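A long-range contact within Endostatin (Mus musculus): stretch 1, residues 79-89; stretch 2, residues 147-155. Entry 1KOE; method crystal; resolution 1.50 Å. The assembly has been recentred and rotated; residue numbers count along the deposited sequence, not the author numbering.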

# COMPACT_ATOMS: atom_id res chain seq x y z
N SER A 79 4.03 8.42 -11.45
CA SER A 79 3.98 7.36 -12.46
C SER A 79 2.99 6.27 -12.12
O SER A 79 2.39 5.67 -13.01
CB SER A 79 5.37 6.74 -12.65
OG SER A 79 6.29 7.74 -13.03
N LEU A 80 2.80 6.01 -10.84
CA LEU A 80 1.86 4.97 -10.42
C LEU A 80 0.40 5.35 -10.65
O LEU A 80 -0.46 4.48 -10.85
CB LEU A 80 2.05 4.66 -8.92
CG LEU A 80 3.37 4.08 -8.40
CD1 LEU A 80 3.27 3.98 -6.88
CD2 LEU A 80 3.64 2.72 -9.00
N PHE A 81 0.12 6.65 -10.66
CA PHE A 81 -1.25 7.15 -10.78
C PHE A 81 -1.60 7.75 -12.13
O PHE A 81 -2.60 8.45 -12.27
CB PHE A 81 -1.49 8.17 -9.65
CG PHE A 81 -1.20 7.61 -8.29
CD1 PHE A 81 -2.14 6.81 -7.64
CD2 PHE A 81 0.04 7.84 -7.68
CE1 PHE A 81 -1.85 6.23 -6.40
CE2 PHE A 81 0.34 7.27 -6.46
CZ PHE A 81 -0.60 6.45 -5.81
N SER A 82 -0.82 7.38 -13.14
CA SER A 82 -0.98 7.87 -14.51
C SER A 82 -2.16 7.24 -15.26
O SER A 82 -2.58 7.72 -16.33
CB SER A 82 0.28 7.51 -15.29
OG SER A 82 0.45 6.10 -15.24
N GLY A 83 -2.64 6.12 -14.75
CA GLY A 83 -3.73 5.42 -15.40
C GLY A 83 -3.27 4.01 -15.76
O GLY A 83 -4.08 3.20 -16.17
N SER A 84 -1.99 3.72 -15.56
CA SER A 84 -1.39 2.41 -15.84
C SER A 84 -1.82 1.37 -14.79
O SER A 84 -1.52 0.18 -14.92
CB SER A 84 0.14 2.53 -15.79
OG SER A 84 0.57 2.87 -14.48
N GLN A 85 -2.44 1.87 -13.72
CA GLN A 85 -2.90 1.05 -12.59
C GLN A 85 -1.74 0.61 -11.69
O GLN A 85 -1.78 -0.48 -11.12
CB GLN A 85 -3.74 -0.15 -13.05
CG GLN A 85 -4.97 0.24 -13.87
CD GLN A 85 -6.03 -0.83 -13.91
OE1 GLN A 85 -5.72 -2.02 -13.95
NE2 GLN A 85 -7.29 -0.42 -13.92
N GLY A 86 -0.72 1.47 -11.56
CA GLY A 86 0.43 1.19 -10.71
C GLY A 86 1.24 -0.00 -11.14
O GLY A 86 1.60 -0.87 -10.34
N GLN A 87 1.52 -0.05 -12.44
CA GLN A 87 2.28 -1.13 -13.05
C GLN A 87 3.73 -1.14 -12.57
O GLN A 87 4.42 -0.12 -12.59
CB GLN A 87 2.21 -0.98 -14.58
CG GLN A 87 2.91 -2.07 -15.39
CD GLN A 87 2.21 -3.41 -15.30
OE1 GLN A 87 2.67 -4.32 -14.59
NE2 GLN A 87 1.11 -3.56 -16.04
N LEU A 88 4.17 -2.29 -12.07
CA LEU A 88 5.55 -2.40 -11.62
C LEU A 88 6.29 -3.17 -12.69
O LEU A 88 5.68 -3.81 -13.54
CB LEU A 88 5.66 -3.12 -10.28
CG LEU A 88 4.94 -2.52 -9.06
CD1 LEU A 88 5.20 -3.40 -7.86
CD2 LEU A 88 5.38 -1.11 -8.77
N GLN A 89 7.60 -3.02 -12.72
CA GLN A 89 8.39 -3.74 -13.71
C GLN A 89 8.41 -5.21 -13.30
O GLN A 89 8.37 -5.53 -12.11
CB GLN A 89 9.81 -3.19 -13.73
CG GLN A 89 10.42 -3.17 -15.12
CD GLN A 89 11.90 -3.00 -15.10
OE1 GLN A 89 12.42 -1.94 -15.44
NE2 GLN A 89 12.61 -4.05 -14.70
N LEU A 147 0.06 -10.48 -8.25
CA LEU A 147 0.46 -11.48 -9.23
C LEU A 147 0.40 -10.89 -10.64
O LEU A 147 1.15 -11.31 -11.52
CB LEU A 147 -0.42 -12.74 -9.14
CG LEU A 147 -0.35 -13.46 -7.78
CD1 LEU A 147 -1.39 -14.54 -7.71
CD2 LEU A 147 1.01 -14.01 -7.55
N SER A 148 -0.44 -9.88 -10.84
CA SER A 148 -0.55 -9.23 -12.15
C SER A 148 0.50 -8.11 -12.34
O SER A 148 0.52 -7.44 -13.37
CB SER A 148 -1.95 -8.65 -12.34
OG SER A 148 -2.13 -7.48 -11.55
N GLY A 149 1.36 -7.91 -11.34
CA GLY A 149 2.37 -6.87 -11.40
C GLY A 149 1.89 -5.45 -11.18
O GLY A 149 2.66 -4.52 -11.35
N ARG A 150 0.65 -5.27 -10.70
CA ARG A 150 0.10 -3.93 -10.49
C ARG A 150 -0.32 -3.69 -9.04
O ARG A 150 -0.73 -4.62 -8.35
CB ARG A 150 -1.13 -3.71 -11.38
CG ARG A 150 -0.84 -3.79 -12.85
CD ARG A 150 -2.12 -3.91 -13.66
NE ARG A 150 -2.83 -5.16 -13.40
CZ ARG A 150 -4.04 -5.47 -13.87
NH1 ARG A 150 -4.69 -4.61 -14.65
NH2 ARG A 150 -4.60 -6.63 -13.56
N LEU A 151 -0.26 -2.43 -8.62
CA LEU A 151 -0.66 -2.03 -7.26
C LEU A 151 -2.06 -1.45 -7.20
O LEU A 151 -2.67 -1.43 -6.13
CB LEU A 151 0.28 -0.95 -6.72
CG LEU A 151 1.73 -1.31 -6.44
CD1 LEU A 151 2.45 -0.05 -5.97
CD2 LEU A 151 1.78 -2.38 -5.39
N LEU A 152 -2.58 -0.98 -8.33
CA LEU A 152 -3.88 -0.32 -8.36
C LEU A 152 -4.95 -0.92 -9.28
O LEU A 152 -5.79 -0.21 -9.81
CB LEU A 152 -3.70 1.19 -8.66
CG LEU A 152 -2.86 2.03 -7.67
CD1 LEU A 152 -2.56 3.39 -8.27
CD2 LEU A 152 -3.60 2.17 -6.33
N GLU A 153 -4.91 -2.23 -9.45
CA GLU A 153 -5.91 -2.94 -10.22
C GLU A 153 -7.25 -2.62 -9.52
O GLU A 153 -7.29 -2.35 -8.31
CB GLU A 153 -5.60 -4.43 -10.15
CG GLU A 153 -6.49 -5.35 -10.95
CD GLU A 153 -5.98 -6.78 -10.94
OE1 GLU A 153 -5.13 -7.13 -10.09
OE2 GLU A 153 -6.43 -7.59 -11.79
N GLN A 154 -8.33 -2.63 -10.27
CA GLN A 154 -9.63 -2.29 -9.71
C GLN A 154 -10.55 -3.45 -9.36
O GLN A 154 -11.54 -3.69 -10.06
CB GLN A 154 -10.32 -1.31 -10.65
CG GLN A 154 -9.49 -0.05 -10.82
CD GLN A 154 -9.46 0.75 -9.55
OE1 GLN A 154 -10.50 1.15 -9.05
NE2 GLN A 154 -8.28 0.95 -8.99
N LYS A 155 -10.20 -4.19 -8.31
CA LYS A 155 -10.99 -5.31 -7.86
C LYS A 155 -11.72 -4.99 -6.56
O LYS A 155 -11.11 -4.56 -5.59
CB LYS A 155 -10.10 -6.54 -7.61
O HOH W 1 -8.39 -3.29 -13.12

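The polar part of this contact is backbone paired with backbone. Two segments run past each other in opposite directions, Q85 near L152 and L88 near G149, and three main-chain hydrogen bonds tie them together. L152 N donates to Q85 O at 2.9 Å, L151 N donates to G86 O at 3.0 Å, and in return L88 N donates to G149 O at 2.8 Å, the straightest of the three. Consecutive carbonyls of stretch 1 thus serve consecutive amides of stretch 2, and the bridge between Q87 and R150 is a single one. G86 O also receives a CA-H...O contact from R150 CA at 3.4 Å.

G86 and G149, the two glycines that meet the other stretch, have positive phi, which by itself favours glycine. At G86 the packing agrees: an ideal CB would lie a tight 3.2 Å from L151 CB.

Side chains also satisfy one another within stretch 2. R150 NE donates to S148 OG at 3.0 Å, and R150 NH2 makes a salt bridge with E153 OE2 at 2.7 Å, so the guanidinium is held by its own segment. Its NH1 nevertheless lies 2.9 Å from Q85 OE1, a proximity whose hydrogen-bond status the geometry leaves open. What Q85 OE1 does accept is a proton from water 1 at 3.1 Å; the same water accepts from Q154 N at 2.9 Å, bridging the stretches where no direct bond joins these two residues. Q154 NE2 turns back to L152 O at 2.9 Å, so L152 has its amide satisfied across the contact and its carbonyl within its own stretch.

Beneath this polar layer sit buried leucines. L151 CD1 lies 4.2 Å from both L80 CD1 and L88 CD2, while L152 CD1 reaches F81 CE1 at 3.5 Å.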